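Local coordinates for protein transcriptional regulator, putative, Mar family (Thermotoga maritima, PDB 2ETH) that is probably a DNA-binding transcription factor of the MarR family that regulates gene expression, at residues Ser40-Lys43 with Thr44-Tyr48; Tyr48-Leu51 with Tyr52-Phe56. All blocks are in the same frame, centred on the assembly; numbering follows the deposited sequence.

Interaction 1 of 2, residues Ser40-Lys43 with Thr44-Tyr48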
loop_
_atom_site.group_PDB
_atom_site.type_symbol
_atom_site.label_atom_id
_atom_site.label_comp_id
_atom_site.label_asym_id
_atom_site.label_seq_id
_atom_site.Cartn_x
_atom_site.Cartn_y
_atom_site.Cartn_z
ATOM N N SER A 40 1.932 11.296 1.181
ATOM C CA SER A 40 2.434 10.817 2.465
ATOM C C SER A 40 1.528 11.281 3.608
ATOM O O SER A 40 1.489 10.656 4.647
ATOM C CB SER A 40 3.869 11.304 2.701
ATOM O OG SER A 40 3.880 12.692 2.981
ATOM N N ASP A 41 0.817 12.378 3.386
ATOM C CA ASP A 41 -0.128 12.924 4.332
ATOM C C ASP A 41 -1.580 12.391 4.222
ATOM O O ASP A 41 -2.378 12.621 5.114
ATOM C CB ASP A 41 -0.141 14.430 4.139
ATOM C CG ASP A 41 -0.954 15.136 5.183
ATOM O OD1 ASP A 41 -0.788 14.816 6.371
ATOM O OD2 ASP A 41 -1.764 16.007 4.812
HETATM N N MSE A 42 -1.906 11.672 3.141
HETATM C CA MSE A 42 -3.237 11.077 2.958
HETATM C C MSE A 42 -3.400 9.815 3.770
HETATM O O MSE A 42 -2.431 9.081 3.956
HETATM C CB MSE A 42 -3.475 10.688 1.495
HETATM C CG MSE A 42 -3.640 11.840 0.555
HETATM SE SE MSE A 42 -4.093 11.221 -1.183
HETATM C CE MSE A 42 -2.565 11.830 -2.212
ATOM N N LYS A 43 -4.637 9.544 4.198
ATOM C CA LYS A 43 -4.980 8.261 4.798
ATOM C C LYS A 43 -5.046 7.195 3.733
ATOM O O LYS A 43 -5.228 7.468 2.526
ATOM C CB LYS A 43 -6.308 8.303 5.555
ATOM C CG LYS A 43 -6.368 9.342 6.708
ATOM C CD LYS A 43 -7.803 9.496 7.223
ATOM C CE LYS A 43 -8.070 10.842 7.894
ATOM N NZ LYS A 43 -7.960 10.819 9.389
ATOM N N THR A 44 -4.907 5.960 4.191
ATOM C CA THR A 44 -4.835 4.810 3.311
ATOM C C THR A 44 -6.069 4.721 2.387
ATOM O O THR A 44 -5.919 4.591 1.178
ATOM C CB THR A 44 -4.623 3.494 4.142
ATOM O OG1 THR A 44 -5.725 3.297 5.036
ATOM C CG2 THR A 44 -3.328 3.569 4.978
ATOM N N THR A 45 -7.282 4.847 2.925
ATOM C CA THR A 45 -8.475 4.651 2.091
ATOM C C THR A 45 -8.769 5.889 1.219
ATOM O O THR A 45 -9.349 5.769 0.149
ATOM C CB THR A 45 -9.708 4.180 2.890
ATOM O OG1 THR A 45 -10.075 5.178 3.819
ATOM C CG2 THR A 45 -9.412 2.869 3.693
ATOM N N GLU A 46 -8.312 7.061 1.650
ATOM C CA GLU A 46 -8.332 8.259 0.794
ATOM C C GLU A 46 -7.531 8.038 -0.461
ATOM O O GLU A 46 -7.959 8.410 -1.561
ATOM C CB GLU A 46 -7.697 9.471 1.517
ATOM C CG GLU A 46 -8.603 10.354 2.331
ATOM C CD GLU A 46 -7.803 11.287 3.243
ATOM O OE1 GLU A 46 -6.712 11.747 2.808
ATOM O OE2 GLU A 46 -8.251 11.549 4.404
ATOM N N LEU A 47 -6.305 7.547 -0.276
ATOM C CA LEU A 47 -5.408 7.279 -1.419
ATOM C C LEU A 47 -5.984 6.216 -2.353
ATOM O O LEU A 47 -5.888 6.306 -3.543
ATOM C CB LEU A 47 -4.010 6.837 -0.939
ATOM C CG LEU A 47 -3.012 6.499 -2.066
ATOM C CD1 LEU A 47 -2.816 7.735 -3.043
ATOM C CD2 LEU A 47 -1.689 6.028 -1.443
ATOM N N TYR A 48 -6.602 5.213 -1.783
ATOM C CA TYR A 48 -7.181 4.112 -2.536
ATOM C C TYR A 48 -8.329 4.618 -3.414
ATOM O O TYR A 48 -8.399 4.309 -4.637
ATOM C CB TYR A 48 -7.644 3.039 -1.507
ATOM C CG TYR A 48 -7.920 1.670 -2.068
ATOM C CD1 TYR A 48 -7.151 1.146 -3.108
ATOM C CD2 TYR A 48 -8.961 0.890 -1.579
ATOM C CE1 TYR A 48 -7.404 -0.123 -3.645
ATOM C CE2 TYR A 48 -9.213 -0.400 -2.123
ATOM C CZ TYR A 48 -8.414 -0.865 -3.156
ATOM O OH TYR A 48 -8.637 -2.076 -3.709
#

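Interaction 2 of 2, residues Tyr48-Leu51 with Tyr52-Phe56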
loop_
_atom_site.group_PDB
_atom_site.type_symbol
_atom_site.label_atom_id
_atom_site.label_comp_id
_atom_site.label_asym_id
_atom_site.label_seq_id
_atom_site.Cartn_x
_atom_site.Cartn_y
_atom_site.Cartn_z
ATOM N N TYR A 48 -6.602 5.213 -1.783
ATOM C CA TYR A 48 -7.181 4.112 -2.536
ATOM C C TYR A 48 -8.329 4.618 -3.414
ATOM O O TYR A 48 -8.399 4.309 -4.637
ATOM C CB TYR A 48 -7.644 3.039 -1.507
ATOM C CG TYR A 48 -7.920 1.670 -2.068
ATOM C CD1 TYR A 48 -7.151 1.146 -3.108
ATOM C CD2 TYR A 48 -8.961 0.890 -1.579
ATOM C CE1 TYR A 48 -7.404 -0.123 -3.645
ATOM C CE2 TYR A 48 -9.213 -0.400 -2.123
ATOM C CZ TYR A 48 -8.414 -0.865 -3.156
ATOM O OH TYR A 48 -8.637 -2.076 -3.709
ATOM N N ALA A 49 -9.207 5.438 -2.833
ATOM C CA ALA A 49 -10.312 6.028 -3.608
ATOM C C ALA A 49 -9.801 7.030 -4.666
ATOM O O ALA A 49 -10.327 7.084 -5.771
ATOM C CB ALA A 49 -11.352 6.663 -2.704
ATOM N N PHE A 50 -8.776 7.802 -4.331
ATOM C CA PHE A 50 -8.180 8.771 -5.260
ATOM C C PHE A 50 -7.616 8.044 -6.476
ATOM O O PHE A 50 -7.978 8.370 -7.580
ATOM C CB PHE A 50 -7.082 9.638 -4.588
ATOM C CG PHE A 50 -6.356 10.573 -5.552
ATOM C CD1 PHE A 50 -6.996 11.712 -6.073
ATOM C CD2 PHE A 50 -5.049 10.290 -5.975
ATOM C CE1 PHE A 50 -6.324 12.548 -6.972
ATOM C CE2 PHE A 50 -4.386 11.124 -6.870
ATOM C CZ PHE A 50 -5.003 12.256 -7.353
ATOM N N LEU A 51 -6.784 7.021 -6.265
ATOM C CA LEU A 51 -6.217 6.226 -7.392
ATOM C C LEU A 51 -7.262 5.504 -8.228
ATOM O O LEU A 51 -7.169 5.455 -9.475
ATOM C CB LEU A 51 -5.189 5.232 -6.889
ATOM C CG LEU A 51 -3.889 5.838 -6.330
ATOM C CD1 LEU A 51 -3.073 4.749 -5.601
ATOM C CD2 LEU A 51 -3.081 6.493 -7.477
ATOM N N TYR A 52 -8.272 4.967 -7.575
ATOM C CA TYR A 52 -9.349 4.317 -8.302
ATOM C C TYR A 52 -9.910 5.286 -9.319
ATOM O O TYR A 52 -9.955 4.967 -10.495
ATOM C CB TYR A 52 -10.421 3.822 -7.332
ATOM C CG TYR A 52 -11.596 3.141 -7.977
ATOM C CD1 TYR A 52 -11.395 2.146 -8.922
ATOM C CD2 TYR A 52 -12.910 3.476 -7.635
ATOM C CE1 TYR A 52 -12.467 1.486 -9.526
ATOM C CE2 TYR A 52 -13.979 2.828 -8.225
ATOM C CZ TYR A 52 -13.732 1.817 -9.191
ATOM O OH TYR A 52 -14.741 1.150 -9.867
ATOM N N VAL A 53 -10.287 6.489 -8.899
ATOM C CA VAL A 53 -10.756 7.514 -9.861
ATOM C C VAL A 53 -9.675 8.015 -10.823
ATOM O O VAL A 53 -9.953 8.237 -11.999
ATOM C CB VAL A 53 -11.484 8.762 -9.125
ATOM C CG1 VAL A 53 -11.842 9.904 -10.136
ATOM C CG2 VAL A 53 -12.725 8.279 -8.392
ATOM N N ALA A 54 -8.449 8.214 -10.328
ATOM C CA ALA A 54 -7.353 8.697 -11.172
ATOM C C ALA A 54 -6.991 7.693 -12.236
ATOM O O ALA A 54 -6.623 8.090 -13.333
ATOM C CB ALA A 54 -6.127 9.053 -10.333
ATOM N N LEU A 55 -7.074 6.390 -11.919
ATOM C CA LEU A 55 -6.671 5.311 -12.863
ATOM C C LEU A 55 -7.782 4.877 -13.784
ATOM O O LEU A 55 -7.530 4.640 -14.953
ATOM C CB LEU A 55 -6.153 4.071 -12.156
ATOM C CG LEU A 55 -4.749 4.187 -11.620
ATOM C CD1 LEU A 55 -4.540 2.952 -10.747
ATOM C CD2 LEU A 55 -3.733 4.313 -12.771
ATOM N N PHE A 56 -9.005 4.801 -13.267
ATOM C CA PHE A 56 -10.133 4.260 -14.021
ATOM C C PHE A 56 -11.259 5.236 -14.344
ATOM O O PHE A 56 -12.324 4.841 -14.848
ATOM C CB PHE A 56 -10.658 3.047 -13.271
ATOM C CG PHE A 56 -9.690 1.899 -13.279
ATOM C CD1 PHE A 56 -9.470 1.182 -14.469
ATOM C CD2 PHE A 56 -8.971 1.563 -12.130
ATOM C CE1 PHE A 56 -8.545 0.140 -14.505
ATOM C CE2 PHE A 56 -8.051 0.485 -12.140
ATOM C CZ PHE A 56 -7.824 -0.218 -13.298
#

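Interaction 1 of 2, residues Ser40-Lys43 with Thr44-Tyr48
Lys43 and Glu46 form a local N-terminal cap, where the short turn after helix 37-41 enters helix 44-56. This is the first helix of the winged helix-turn-helix core expected of a MarR-type regulator. Lys43 is the N-cap residue and Glu46 the third residue of the helix. The carboxylate of Glu46 folds back toward the helix start, and its OE1 accepts a weak bond from Lys43 N at 3.3 Å. The lysine side chain at the N-cap offers no acceptor to return the bond. A backbone i to i+4 bond runs from Leu47 N to Lys43 O at 3.0 Å and is nearly straight, with an N-H...O angle of 165°.

Glu46 OE2 rests against the aliphatic part of Lys43, 3.5 Å from Lys43 CD. The ammonium does not join it. A bend at the last torsion, chi4 -97°, leaves Lys43 NZ 5.0 Å from Glu46 OE2. The partner of NZ lies across the dimer interface, where Asp41 of the second subunit forms a salt bridge with it. The stronger partners of Glu46 are in its own chain: Ser81 bonds to OE2, and Arg85 bridges to OE1. Arg85 also bridges to Asp41 of the same chain, so its guanidinium joins the end of helix 37-41 to the first turn of helix 44-56, and its charge would probably help to keep the buried Glu46 carboxylate ionised.

On the apolar side, selenomethionine Met42 crosses Leu47 at about a right angle. CG of Leu47 stands anti to its backbone N, chi1 178°, and CD1 reaches the far end of the Met42 chain. Met42 SE lies 4.2 Å from Leu47 CD1.

Interaction 2 of 2, residues Tyr48-Leu51 with Tyr52-Phe56
Leu55 lies against the carbonyl of Leu51, one turn earlier in the same helix. Its CB is 3.2 Å from Leu51 O. CG of Leu55 comes next, 3.5 Å from Leu51 O, because it stands beside the backbone N (chi1 -77°) and so stays close to that turn. Leu55 CD1 still borders the carbonyl, 3.8 Å from Leu51 O. Leu55 CD2 is the farther methyl, 4.9 Å from Leu51 O. Beyond the helix, the Leu55 side chain touches Phe112 of helix 106-127 and Phe23 of the second subunit. The same oxygen of Leu51 accepts a short bond, 2.6 Å, from Leu55 N.

The two segments make up the last nine residues of helix 44-56, in the winged helix-turn-helix fold of MarR proteins. Its i to i+4 bonds also join Tyr52 to Tyr48, Val53 to Ala49 and Ala54 to Phe50. Phe50 and Ala54 both meet Leu104 of strand 100-104, and Ala54 also touches Phe112. Tyr52 stacks its ring on Phe67, which the ring of Tyr48 also meets. Ala54 puts its methyl over one face of the Phe50 ring, with Ala54 CB 4.4 Å from Phe50 CE2.

Interactions 1 and 2 follow each other along helix 44-56, with centres 11 Å apart. They share Tyr48, the last residue of 44-48 and the first of 48-51. Its N-H bonds back to Thr44 O, and its O accepts the N-H of Tyr52, so the hydrogen bonding runs on from the capped start. Both contacts also reach the second subunit: 40-48 mainly through polar groups, 48-56 through aromatic and aliphatic packing around Phe23. Within the chain, both face helix 72-84, by family precedent the probable DNA-recognition helix. Ser81 meets the first contact; Val78 and Leu82 meet the second.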